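PDB 4XQM: glucosidase 2 subunit beta from Schizosaccharomyces pombe, which recognises mannose-bearing N-glycans through its MRH lectin domain and, as the non-catalytic partner, retains the catalytic alpha subunit of glucosidase 2 in the endoplasmic reticulum. Local coordinates for residues 7-12 / 85-90; 20-25 / 89-94; 73-76 / 82-85. One frame throughout, in Å; residues are numbered along the deposited sequence.

In the fold
All three contacts lie in the MRH domain, an all-beta fold, and all of them use the C-terminal part of the chain. Contacts 1 and 2 have centres about 8 Å apart and share S89 and P90; their first segments lie on strand 8-13 and at the end of its neighbour 16-21. Contact 3 closes the hairpin of strands 71-77 and 82-89, with its centre about 11 Å from that of contact 1 and about 15 Å from that of contact 2. It shares I85 with contact 1. Strand 82-89 thus runs from the mannose pocket at Y83, through the buried M87, to S89 and the C-terminal turn of contact 2.

Contact 1 of 3, residues 7-12 / 85-90; sequences METKRE and IKMKSP
T9 and M87 meet tip to tip in the interior between segments 7-12 and 85-90, which exchange no hydrogen bond. The methyl CE of M87 ends 3.5 Å from OG1 of T9 and 3.6 Å from CB of T9, so it rests mainly against these two atoms, with T9 CG2 a little farther off. The M87 chain runs extended from CB and bends only at its last torsion (chi3 62°), which swings CE onto T9. This is van der Waals contact, and it spans backbones 9.0 Å apart between the CA atoms of T9 and M87.

Sulfur and hydroxyl make the second, looser approach: SD of M7 lies 4.1 Å from OG of S89. That hydroxyl is hydrogen-bonded to N70 OD1 and also to A91 N.

The contact joins opposite walls of the MRH beta fold, far apart in strand order but folded face to face. Strand 8-13 is paired with 16-21, T9 being bonded through its backbone to V20, whereas 82-89 lies between 59-66 and 71-77; V20 and V62 also pack on M87, and I72 on T9.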
ATOM      1  N   MET A   7      -8.167   7.743  -3.373  1.00 13.93           N
ATOM      2  CA  MET A   7      -7.084   8.147  -4.262  1.00 14.54           C
ATOM      3  C   MET A   7      -6.206   6.936  -4.593  1.00 13.03           C
ATOM      4  O   MET A   7      -5.737   6.227  -3.692  1.00 10.97           O
ATOM      5  CB  MET A   7      -6.258   9.238  -3.597  1.00 18.43           C
ATOM      6  CG  MET A   7      -5.140   9.805  -4.442  1.00 18.70           C
ATOM      7  SD  MET A   7      -4.338  11.173  -3.572  1.00 19.89           S
ATOM      8  CE  MET A   7      -5.704  12.294  -3.321  1.00 23.85           C
ATOM      9  N   GLU A   8      -6.011   6.690  -5.887  1.00 13.49           N
ATOM     10  CA  GLU A   8      -5.313   5.489  -6.362  1.00 12.21           C
ATOM     11  C   GLU A   8      -3.958   5.801  -7.000  1.00 14.40           C
ATOM     12  O   GLU A   8      -3.843   6.712  -7.826  1.00 14.78           O
ATOM     13  CB  GLU A   8      -6.192   4.758  -7.383  1.00 15.17           C
ATOM     14  CG  GLU A   8      -5.493   3.653  -8.168  1.00 24.30           C
ATOM     15  CD  GLU A   8      -6.372   3.085  -9.267  1.00 29.01           C
ATOM     16  OE1 GLU A   8      -7.466   2.570  -8.950  1.00 31.16           O
ATOM     17  OE2 GLU A   8      -5.974   3.174 -10.452  1.00 31.53           O
ATOM     18  N   THR A   9      -2.940   5.023  -6.632  1.00 11.06           N
ATOM     19  CA  THR A   9      -1.632   5.099  -7.284  1.00 13.05           C
ATOM     20  C   THR A   9      -1.250   3.689  -7.745  1.00 13.62           C
ATOM     21  O   THR A   9      -1.416   2.725  -6.991  1.00 13.28           O
ATOM     22  CB  THR A   9      -0.558   5.619  -6.317  1.00 11.16           C
ATOM     23  OG1 THR A   9      -0.979   6.880  -5.769  1.00 11.98           O
ATOM     24  CG2 THR A   9       0.775   5.814  -7.032  1.00 12.90           C
ATOM     25  N   LYS A  10      -0.760   3.570  -8.977  1.00 12.92           N
ATOM     26  CA  LYS A  10      -0.375   2.274  -9.528  1.00 13.42           C
ATOM     27  C   LYS A  10       1.066   2.308 -10.020  1.00 12.93           C
ATOM     28  O   LYS A  10       1.557   3.338 -10.511  1.00 13.98           O
ATOM     29  CB  LYS A  10      -1.290   1.882 -10.696  1.00 16.33           C
ATOM     30  CG  LYS A  10      -2.742   1.598 -10.325  1.00 21.88           C
ATOM     31  CD  LYS A  10      -3.527   1.177 -11.578  1.00 25.83           C
ATOM     32  CE  LYS A  10      -3.125   2.038 -12.775  1.00 30.06           C
ATOM     33  NZ  LYS A  10      -3.882   1.725 -14.021  1.00 40.76           N
ATOM     34  N   ARG A  11       1.747   1.178  -9.892  1.00 10.69           N
ATOM     35  CA  ARG A  11       3.065   1.017 -10.507  1.00 10.62           C
ATOM     36  C   ARG A  11       3.327  -0.448 -10.782  1.00 10.02           C
ATOM     37  O   ARG A  11       3.044  -1.318  -9.936  1.00 10.22           O
ATOM     38  CB  ARG A  11       4.179   1.579  -9.612  1.00  9.66           C
ATOM     39  CG  ARG A  11       5.565   1.464 -10.253  1.00  9.99           C
ATOM     40  CD  ARG A  11       6.644   2.113  -9.422  1.00 12.41           C
ATOM     41  NE  ARG A  11       7.979   1.782  -9.942  1.00 13.52           N
ATOM     42  CZ  ARG A  11       9.108   1.915  -9.256  1.00 15.18           C
ATOM     43  NH1 ARG A  11       9.071   2.383  -8.018  1.00 12.03           N
ATOM     44  NH2 ARG A  11      10.270   1.561  -9.807  1.00 12.97           N
ATOM     45  N   GLU A  12       3.875  -0.726 -11.959  1.00 12.48           N
ATOM     46  CA  GLU A  12       4.342  -2.074 -12.243  1.00 12.60           C
ATOM     47  C   GLU A  12       5.743  -2.273 -11.683  1.00 12.79           C
ATOM     48  O   GLU A  12       6.659  -1.515 -12.004  1.00 13.15           O
ATOM     49  CB  GLU A  12       4.320  -2.379 -13.740  1.00 15.64           C
ATOM     50  CG  GLU A  12       4.746  -3.812 -14.051  1.00 17.37           C
ATOM     51  CD  GLU A  12       6.244  -3.941 -14.334  1.00 24.22           C
ATOM     52  OE1 GLU A  12       6.738  -3.214 -15.226  1.00 24.91           O
ATOM     53  OE2 GLU A  12       6.928  -4.761 -13.665  1.00 22.18           O
ATOM     54  N   ILE A  85       5.639  -0.755   1.625  1.00 10.87           N
ATOM     55  CA  ILE A  85       5.487   0.090   0.443  1.00 10.55           C
ATOM     56  C   ILE A  85       5.758   1.530   0.814  1.00 10.78           C
ATOM     57  O   ILE A  85       5.107   2.077   1.716  1.00 11.83           O
ATOM     58  CB  ILE A  85       4.068  -0.025  -0.144  1.00 11.91           C
ATOM     59  CG1 ILE A  85       3.721  -1.494  -0.406  1.00 12.15           C
ATOM     60  CG2 ILE A  85       3.963   0.777  -1.438  1.00 11.15           C
ATOM     61  CD1 ILE A  85       2.326  -1.723  -0.972  1.00 11.73           C
ATOM     62  N   LYS A  86       6.723   2.139   0.132  1.00 10.02           N
ATOM     63  CA  LYS A  86       7.024   3.557   0.330  1.00 11.09           C
ATOM     64  C   LYS A  86       6.413   4.384  -0.803  1.00 11.46           C
ATOM     65  O   LYS A  86       6.493   3.996  -1.976  1.00 11.31           O
ATOM     66  CB  LYS A  86       8.538   3.775   0.401  1.00 14.83           C
ATOM     67  CG  LYS A  86       8.940   5.207   0.759  1.00 19.65           C
ATOM     68  CD  LYS A  86      10.431   5.286   1.083  1.00 23.64           C
ATOM     69  CE  LYS A  86      10.898   6.735   1.128  1.00 35.37           C
ATOM     70  NZ  LYS A  86      12.388   6.845   1.195  1.00 39.34           N
ATOM     71  N   MET A  87       5.793   5.509  -0.448  1.00 11.79           N
ATOM     72  CA  MET A  87       5.134   6.366  -1.428  1.00  9.93           C
ATOM     73  C   MET A  87       5.421   7.841  -1.211  1.00  9.11           C
ATOM     74  O   MET A  87       5.765   8.252  -0.115  1.00 10.60           O
ATOM     75  CB  MET A  87       3.611   6.188  -1.350  1.00 12.49           C
ATOM     76  CG  MET A  87       3.116   4.785  -1.580  1.00 12.86           C
ATOM     77  SD  MET A  87       1.313   4.745  -1.651  1.00 12.97           S
ATOM     78  CE  MET A  87       0.987   5.794  -3.069  1.00 12.63           C
ATOM     79  N   LYS A  88       5.255   8.624  -2.270  1.00 10.86           N
ATOM     80  CA  LYS A  88       5.114  10.073  -2.156  1.00 11.47           C
ATOM     81  C   LYS A  88       3.723  10.460  -2.631  1.00 11.43           C
ATOM     82  O   LYS A  88       3.143   9.776  -3.494  1.00 11.82           O
ATOM     83  CB  LYS A  88       6.201  10.793  -2.963  1.00 12.67           C
ATOM     84  CG  LYS A  88       7.554  10.732  -2.255  1.00 16.04           C
ATOM     85  CD  LYS A  88       8.728  10.488  -3.186  1.00 30.45           C
ATOM     86  CE  LYS A  88       9.051  11.686  -4.038  1.00 32.43           C
ATOM     87  NZ  LYS A  88      10.534  11.791  -4.310  1.00 27.90           N
ATOM     88  N   SER A  89       3.175  11.535  -2.063  1.00 10.70           N
ATOM     89  CA  SER A  89       1.833  11.989  -2.430  1.00 13.38           C
ATOM     90  C   SER A  89       1.572  13.370  -1.865  1.00 11.10           C
ATOM     91  O   SER A  89       1.973  13.658  -0.731  1.00 10.65           O
ATOM     92  CB  SER A  89       0.754  11.046  -1.888  1.00 14.01           C
ATOM     93  OG  SER A  89      -0.535  11.588  -2.141  1.00 11.93           O
ATOM     94  N   PRO A  90       0.895  14.227  -2.644  1.00 11.44           N
ATOM     95  CA  PRO A  90       0.459  15.519  -2.103  1.00 12.38           C
ATOM     96  C   PRO A  90      -0.465  15.343  -0.898  1.00 13.96           C
ATOM     97  O   PRO A  90      -0.567  16.263  -0.089  1.00 14.74           O
ATOM     98  CB  PRO A  90      -0.311  16.153  -3.269  1.00 18.09           C
ATOM     99  CG  PRO A  90       0.231  15.497  -4.488  1.00 18.26           C
ATOM    100  CD  PRO A  90       0.572  14.084  -4.075  1.00 12.69           C
TER

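Contact 2 of 3, residues 20-25 / 89-94; sequences VVFYEN and SPAACS
F22 carries the contact alone from its segment, pushing its ring against S89 and A91 of the C-terminal segment. Ahead of it in sequence, V20 and V21 finish strand 16-21, and V21 starts a type II beta turn that ends at E24, closed by the bond from E24 N to V21 O (3.1 Å). F22 holds the second position of this turn. Its CG stands anti to the carbonyl carbon (chi1 -68°), which carries the ring across to the C-terminal segment. There CE2 of F22 comes 3.5 Å from OG of S89, with the hydroxyl at the ring edge and near the ring plane, and CZ of F22 lies 3.9 Å from CB of S89. The methyl CB of A91 approaches the same CE2 atom of F22 obliquely, at 4.0 Å. The phenylalanine also packs on V64 of strand 59-66 and on M87 of strand 82-89.

On the far side of the contact, S89 forms an ST turn: besides its bond to N70, its OG accepts from A91 N at 3.0 Å with an N-H...O angle of 154°. The bond ties the serine side chain to the start of the 3-10 segment 90-92 and so fixes both groups that meet the phenylalanine. C93 follows and is held by its disulfide to C66, fastening this end of the MRH domain to strand 59-66.

Past F22, Y23 takes the third turn position with a positive phi of 66°, and its ring turns away from the contact. E24 and N25 then both face V21 in a classic beta bulge, where V21 N donates to N25 O at 2.9 Å.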
ATOM      1  N   VAL A  20      -2.297   1.004  -4.844  1.00 10.07           N
ATOM      2  CA  VAL A  20      -2.608   1.481  -3.504  1.00 11.63           C
ATOM      3  C   VAL A  20      -3.770   2.450  -3.603  1.00 11.24           C
ATOM      4  O   VAL A  20      -3.708   3.420  -4.361  1.00 11.91           O
ATOM      5  CB  VAL A  20      -1.415   2.222  -2.853  1.00  9.12           C
ATOM      6  CG1 VAL A  20      -1.822   2.815  -1.499  1.00 10.63           C
ATOM      7  CG2 VAL A  20      -0.223   1.269  -2.686  1.00 10.99           C
ATOM      8  N   VAL A  21      -4.834   2.162  -2.860  1.00 12.63           N
ATOM      9  CA  VAL A  21      -5.950   3.091  -2.743  1.00 10.57           C
ATOM     10  C   VAL A  21      -6.025   3.579  -1.294  1.00 11.49           C
ATOM     11  O   VAL A  21      -6.282   2.795  -0.372  1.00 11.20           O
ATOM     12  CB  VAL A  21      -7.269   2.444  -3.159  1.00 12.22           C
ATOM     13  CG1 VAL A  21      -8.357   3.506  -3.207  1.00 13.69           C
ATOM     14  CG2 VAL A  21      -7.126   1.813  -4.519  1.00 13.59           C
ATOM     15  N   PHE A  22      -5.790   4.872  -1.087  1.00 10.82           N
ATOM     16  CA  PHE A  22      -5.729   5.399   0.283  1.00 11.02           C
ATOM     17  C   PHE A  22      -7.025   5.126   1.055  1.00 12.46           C
ATOM     18  O   PHE A  22      -8.122   5.400   0.560  1.00 12.76           O
ATOM     19  CB  PHE A  22      -5.409   6.901   0.294  1.00 10.44           C
ATOM     20  CG  PHE A  22      -4.010   7.246  -0.173  1.00 11.31           C
ATOM     21  CD1 PHE A  22      -2.945   6.366   0.014  1.00 11.89           C
ATOM     22  CD2 PHE A  22      -3.763   8.475  -0.783  1.00 12.17           C
ATOM     23  CE1 PHE A  22      -1.649   6.711  -0.415  1.00 10.66           C
ATOM     24  CE2 PHE A  22      -2.487   8.819  -1.212  1.00 11.36           C
ATOM     25  CZ  PHE A  22      -1.431   7.945  -1.032  1.00 11.46           C
ATOM     26  N   TYR A  23      -6.877   4.552   2.253  1.00  9.90           N
ATOM     27  CA  TYR A  23      -7.988   4.293   3.173  1.00 11.61           C
ATOM     28  C   TYR A  23      -8.987   3.263   2.659  1.00 13.70           C
ATOM     29  O   TYR A  23     -10.086   3.125   3.205  1.00 16.21           O
ATOM     30  CB  TYR A  23      -8.710   5.595   3.546  1.00 12.24           C
ATOM     31  CG  TYR A  23      -7.841   6.588   4.281  1.00 12.42           C
ATOM     32  CD1 TYR A  23      -6.942   6.172   5.257  1.00 13.29           C
ATOM     33  CD2 TYR A  23      -7.902   7.942   3.987  1.00 16.25           C
ATOM     34  CE1 TYR A  23      -6.142   7.093   5.934  1.00 15.00           C
ATOM     35  CE2 TYR A  23      -7.122   8.857   4.655  1.00 13.99           C
ATOM     36  CZ  TYR A  23      -6.244   8.440   5.621  1.00 13.23           C
ATOM     37  OH  TYR A  23      -5.461   9.368   6.271  1.00 15.99           O
ATOM     38  N   GLU A  24      -8.598   2.522   1.629  1.00 12.90           N
ATOM     39  CA  GLU A  24      -9.434   1.440   1.130  1.00 12.85           C
ATOM     40  C   GLU A  24      -8.646   0.127   1.103  1.00 14.09           C
ATOM     41  O   GLU A  24      -8.712  -0.657   2.057  1.00 16.43           O
ATOM     42  CB  GLU A  24     -10.061   1.816  -0.226  1.00 13.41           C
ATOM     43  CG  GLU A  24     -11.060   2.976  -0.045  1.00 13.38           C
ATOM     44  CD  GLU A  24     -11.777   3.408  -1.312  1.00 15.44           C
ATOM     45  OE1 GLU A  24     -11.559   2.804  -2.390  1.00 15.19           O
ATOM     46  OE2 GLU A  24     -12.584   4.372  -1.230  1.00 14.75           O
ATOM     47  N   ASN A  25      -7.892  -0.112   0.041  1.00 12.29           N
ATOM     48  CA  ASN A  25      -7.170  -1.379  -0.060  1.00 15.40           C
ATOM     49  C   ASN A  25      -5.901  -1.293  -0.893  1.00 15.37           C
ATOM     50  O   ASN A  25      -5.666  -0.298  -1.583  1.00 12.99           O
ATOM     51  CB  ASN A  25      -8.094  -2.472  -0.612  1.00 17.37           C
ATOM     52  CG  ASN A  25      -9.043  -1.946  -1.658  1.00 19.34           C
ATOM     53  OD1 ASN A  25      -8.682  -1.088  -2.466  1.00 24.12           O
ATOM     54  ND2 ASN A  25     -10.277  -2.444  -1.643  1.00 18.49           N
ATOM     55  N   SER A  89       3.175  11.535  -2.063  1.00 10.70           N
ATOM     56  CA  SER A  89       1.833  11.989  -2.430  1.00 13.38           C
ATOM     57  C   SER A  89       1.572  13.370  -1.865  1.00 11.10           C
ATOM     58  O   SER A  89       1.973  13.658  -0.731  1.00 10.65           O
ATOM     59  CB  SER A  89       0.754  11.046  -1.888  1.00 14.01           C
ATOM     60  OG  SER A  89      -0.535  11.588  -2.141  1.00 11.93           O
ATOM     61  N   PRO A  90       0.895  14.227  -2.644  1.00 11.44           N
ATOM     62  CA  PRO A  90       0.459  15.519  -2.103  1.00 12.38           C
ATOM     63  C   PRO A  90      -0.465  15.343  -0.898  1.00 13.96           C
ATOM     64  O   PRO A  90      -0.567  16.263  -0.089  1.00 14.74           O
ATOM     65  CB  PRO A  90      -0.311  16.153  -3.269  1.00 18.09           C
ATOM     66  CG  PRO A  90       0.231  15.497  -4.488  1.00 18.26           C
ATOM     67  CD  PRO A  90       0.572  14.084  -4.075  1.00 12.69           C
ATOM     68  N   ALA A  91      -1.103  14.180  -0.759  1.00 13.59           N
ATOM     69  CA  ALA A  91      -1.958  13.911   0.403  1.00 14.22           C
ATOM     70  C   ALA A  91      -1.192  14.061   1.717  1.00 15.10           C
ATOM     71  O   ALA A  91      -1.783  14.372   2.762  1.00 16.69           O
ATOM     72  CB  ALA A  91      -2.546  12.526   0.321  1.00 13.97           C
ATOM     73  N   ALA A  92       0.120  13.842   1.657  1.00 11.54           N
ATOM     74  CA  ALA A  92       0.960  13.842   2.851  1.00 12.13           C
ATOM     75  C   ALA A  92       1.610  15.204   3.074  1.00 15.33           C
ATOM     76  O   ALA A  92       2.422  15.372   3.986  1.00 13.63           O
ATOM     77  CB  ALA A  92       2.021  12.752   2.757  1.00 12.56           C
ATOM     78  N   CYS A  93       1.240  16.176   2.250  1.00 13.01           N
ATOM     79  CA  CYS A  93       1.828  17.513   2.364  1.00 16.04           C
ATOM     80  C   CYS A  93       0.963  18.404   3.240  1.00 18.59           C
ATOM     81  O   CYS A  93      -0.202  18.084   3.512  1.00 21.40           O
ATOM     82  CB  CYS A  93       2.012  18.131   0.976  1.00 15.98           C
ATOM     83  SG  CYS A  93       3.170  17.211  -0.073  1.00 14.72           S
ATOM     84  N   SER A  94       1.540  19.509   3.698  1.00 16.33           N
ATOM     85  CA  SER A  94       0.819  20.475   4.523  1.00 19.45           C
ATOM     86  C   SER A  94      -0.355  21.063   3.755  1.00 25.57           C
ATOM     87  O   SER A  94      -0.175  21.567   2.646  1.00 33.73           O
ATOM     88  CB  SER A  94       1.755  21.611   4.928  1.00 16.97           C
ATOM     89  OG  SER A  94       2.984  21.132   5.438  1.00 21.59           O
TER

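Contact 3 of 3, residues 73-76 / 82-85; sequences VSVL and EYLI. With MAN (alpha-D-mannopyranose), chain B.
V75 and I85 stand next to each other on the face of the sheet they share, their side chains running alongside. CG2 of V75 touches CG1 of I85 at 4.1 Å, and the pair is a non-hydrogen-bonded one of the antiparallel ladder. The other branch of V75 turns toward Y83: with CG1 anti to the backbone N (chi1 174°), this methyl meets the edge of the tyrosine ring, 4.3 Å from CD2 of Y83. On the other face, L76 and L84 pair through their first side-chain carbons, CB to CB, 4.2 Å apart, as exposed residues.

The backbones of L76 and L84 grip each other through both of their groups. L76 N donates to L84 O at 2.8 Å, and L84 N returns a nearly straight bond of 2.7 Å to L76 O. I85 CA and Y83 CA, on either side of L84 in sequence, make CA-H...O contacts with S74 O and L76 O. Farther along, a water links S74 OG to L84 O, donating to the carbonyl.

At the sugar end, Y83 OH donates to O3 of the bound mannose over 2.7 Å, with O3 at the edge of the ring and near its plane. R58 NE is also hydrogen-bonded to this hydroxyl, and E77, Q28, Y16 and R58 hold the mannose by further hydrogen bonds. The tyrosine thus joins the hairpin core to the carbohydrate pocket of this lectin domain.

Strand 71-77 is outermost in the sheet, with a classic bulge where V73 and S74 both face K86. Strand 82-89 is next and is hydrogen-bonded along its other edge to the parallel strand 59-66; V26, I72 and V62 also pack on I85.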
ATOM      1  N   VAL A  73       7.209   4.508  -4.549  1.00 11.10           N
ATOM      2  CA  VAL A  73       8.669   4.634  -4.590  1.00 11.72           C
ATOM      3  C   VAL A  73       9.315   3.259  -4.583  1.00 12.33           C
ATOM      4  O   VAL A  73      10.224   3.001  -5.365  1.00 10.80           O
ATOM      5  CB  VAL A  73       9.183   5.490  -3.409  1.00 11.54           C
ATOM      6  CG1 VAL A  73      10.706   5.467  -3.332  1.00 16.49           C
ATOM      7  CG2 VAL A  73       8.686   6.922  -3.576  1.00 14.74           C
ATOM      8  N   SER A  74       8.835   2.372  -3.709  1.00 11.45           N
ATOM      9  CA  SER A  74       9.361   1.011  -3.632  1.00 10.69           C
ATOM     10  C   SER A  74       8.375   0.056  -2.980  1.00 11.32           C
ATOM     11  O   SER A  74       7.534   0.472  -2.177  1.00 11.43           O
ATOM     12  CB  SER A  74      10.689   0.982  -2.861  1.00 11.82           C
ATOM     13  OG  SER A  74      10.523   1.429  -1.522  1.00 13.11           O
ATOM     14  N   VAL A  75       8.491  -1.221  -3.341  1.00 10.64           N
ATOM     15  CA  VAL A  75       7.836  -2.296  -2.614  1.00 11.06           C
ATOM     16  C   VAL A  75       8.900  -3.273  -2.142  1.00 12.80           C
ATOM     17  O   VAL A  75       9.710  -3.740  -2.945  1.00 14.33           O
ATOM     18  CB  VAL A  75       6.807  -3.042  -3.489  1.00 12.49           C
ATOM     19  CG1 VAL A  75       6.253  -4.247  -2.733  1.00 13.28           C
ATOM     20  CG2 VAL A  75       5.679  -2.109  -3.924  1.00 11.67           C
ATOM     21  N   LEU A  76       8.925  -3.556  -0.842  1.00 12.78           N
ATOM     22  CA  LEU A  76       9.854  -4.542  -0.289  1.00 11.21           C
ATOM     23  C   LEU A  76       9.063  -5.686   0.335  1.00 12.75           C
ATOM     24  O   LEU A  76       8.158  -5.463   1.144  1.00 16.07           O
ATOM     25  CB  LEU A  76      10.756  -3.900   0.771  1.00 15.55           C
ATOM     26  CG  LEU A  76      11.914  -4.758   1.278  1.00 21.88           C
ATOM     27  CD1 LEU A  76      12.963  -4.897   0.181  1.00 25.35           C
ATOM     28  CD2 LEU A  76      12.542  -4.174   2.545  1.00 27.17           C
ATOM     29  N   GLU A  82       4.583 -10.151   3.548  1.00 13.59           N
ATOM     30  CA  GLU A  82       4.541  -8.921   4.323  1.00 17.86           C
ATOM     31  C   GLU A  82       5.179  -7.849   3.437  1.00 17.46           C
ATOM     32  O   GLU A  82       6.368  -7.927   3.124  1.00 16.66           O
ATOM     33  CB  GLU A  82       5.320  -9.088   5.639  1.00 18.37           C
ATOM     34  CG  GLU A  82       4.861 -10.258   6.522  1.00 23.76           C
ATOM     35  CD  GLU A  82       5.742 -10.464   7.757  1.00 30.34           C
ATOM     36  OE1 GLU A  82       6.357  -9.482   8.234  1.00 33.59           O
ATOM     37  OE2 GLU A  82       5.823 -11.614   8.252  1.00 32.53           O
ATOM     38  N   TYR A  83       4.393  -6.860   3.014  1.00 13.48           N
ATOM     39  CA  TYR A  83       4.866  -5.900   2.033  1.00 13.10           C
ATOM     40  C   TYR A  83       5.116  -4.540   2.679  1.00 14.29           C
ATOM     41  O   TYR A  83       4.266  -4.030   3.411  1.00 17.02           O
ATOM     42  CB  TYR A  83       3.842  -5.764   0.908  1.00 12.78           C
ATOM     43  CG  TYR A  83       3.509  -7.094   0.263  1.00 13.01           C
ATOM     44  CD1 TYR A  83       2.557  -7.945   0.828  1.00 10.21           C
ATOM     45  CD2 TYR A  83       4.166  -7.510  -0.885  1.00 13.09           C
ATOM     46  CE1 TYR A  83       2.262  -9.175   0.248  1.00 10.59           C
ATOM     47  CE2 TYR A  83       3.883  -8.738  -1.477  1.00 10.51           C
ATOM     48  CZ  TYR A  83       2.928  -9.564  -0.902  1.00 12.44           C
ATOM     49  OH  TYR A  83       2.635 -10.786  -1.476  1.00 12.68           O
ATOM     50  N   LEU A  84       6.285  -3.963   2.427  1.00  9.69           N
ATOM     51  CA  LEU A  84       6.560  -2.607   2.894  1.00 12.27           C
ATOM     52  C   LEU A  84       6.561  -1.708   1.667  1.00 10.87           C
ATOM     53  O   LEU A  84       7.370  -1.892   0.754  1.00 12.53           O
ATOM     54  CB  LEU A  84       7.916  -2.539   3.609  1.00 11.62           C
ATOM     55  CG  LEU A  84       8.082  -3.491   4.792  1.00 17.03           C
ATOM     56  CD1 LEU A  84       9.432  -3.252   5.462  1.00 21.71           C
ATOM     57  CD2 LEU A  84       6.955  -3.295   5.778  1.00 19.46           C
ATOM     58  N   ILE A  85       5.639  -0.755   1.625  1.00 10.87           N
ATOM     59  CA  ILE A  85       5.487   0.090   0.443  1.00 10.55           C
ATOM     60  C   ILE A  85       5.758   1.530   0.814  1.00 10.78           C
ATOM     61  O   ILE A  85       5.107   2.077   1.716  1.00 11.83           O
ATOM     62  CB  ILE A  85       4.068  -0.025  -0.144  1.00 11.91           C
ATOM     63  CG1 ILE A  85       3.721  -1.494  -0.406  1.00 12.15           C
ATOM     64  CG2 ILE A  85       3.963   0.777  -1.438  1.00 11.15           C
ATOM     65  CD1 ILE A  85       2.326  -1.723  -0.972  1.00 11.73           C
TER
HETATM   66  C1  MAN B 501       2.886 -14.228  -5.026  1.00 25.34           C
HETATM   67  C2  MAN B 501       3.002 -12.884  -4.607  1.00 14.79           C
HETATM   68  C3  MAN B 501       4.290 -12.821  -3.772  1.00 16.21           C
HETATM   69  C4  MAN B 501       4.277 -13.924  -2.672  1.00 14.16           C
HETATM   70  C5  MAN B 501       4.090 -15.300  -3.331  1.00 18.08           C
HETATM   71  C6  MAN B 501       3.886 -16.418  -2.336  1.00 16.92           C
HETATM   72  O1  MAN B 501       4.112 -14.275  -5.692  1.00 26.58           O
HETATM   73  O2  MAN B 501       1.914 -12.580  -3.813  1.00 18.59           O
HETATM   74  O3  MAN B 501       4.470 -11.537  -3.237  1.00 14.74           O
HETATM   75  O4  MAN B 501       5.495 -13.937  -1.981  1.00 16.84           O
HETATM   76  O5  MAN B 501       2.893 -15.233  -4.092  1.00 21.43           O
HETATM   77  O6  MAN B 501       4.039 -17.654  -3.042  1.00 19.05           O
HETATM   78  O   HOH W   1       9.549  -0.015   0.428  1.00 15.52           O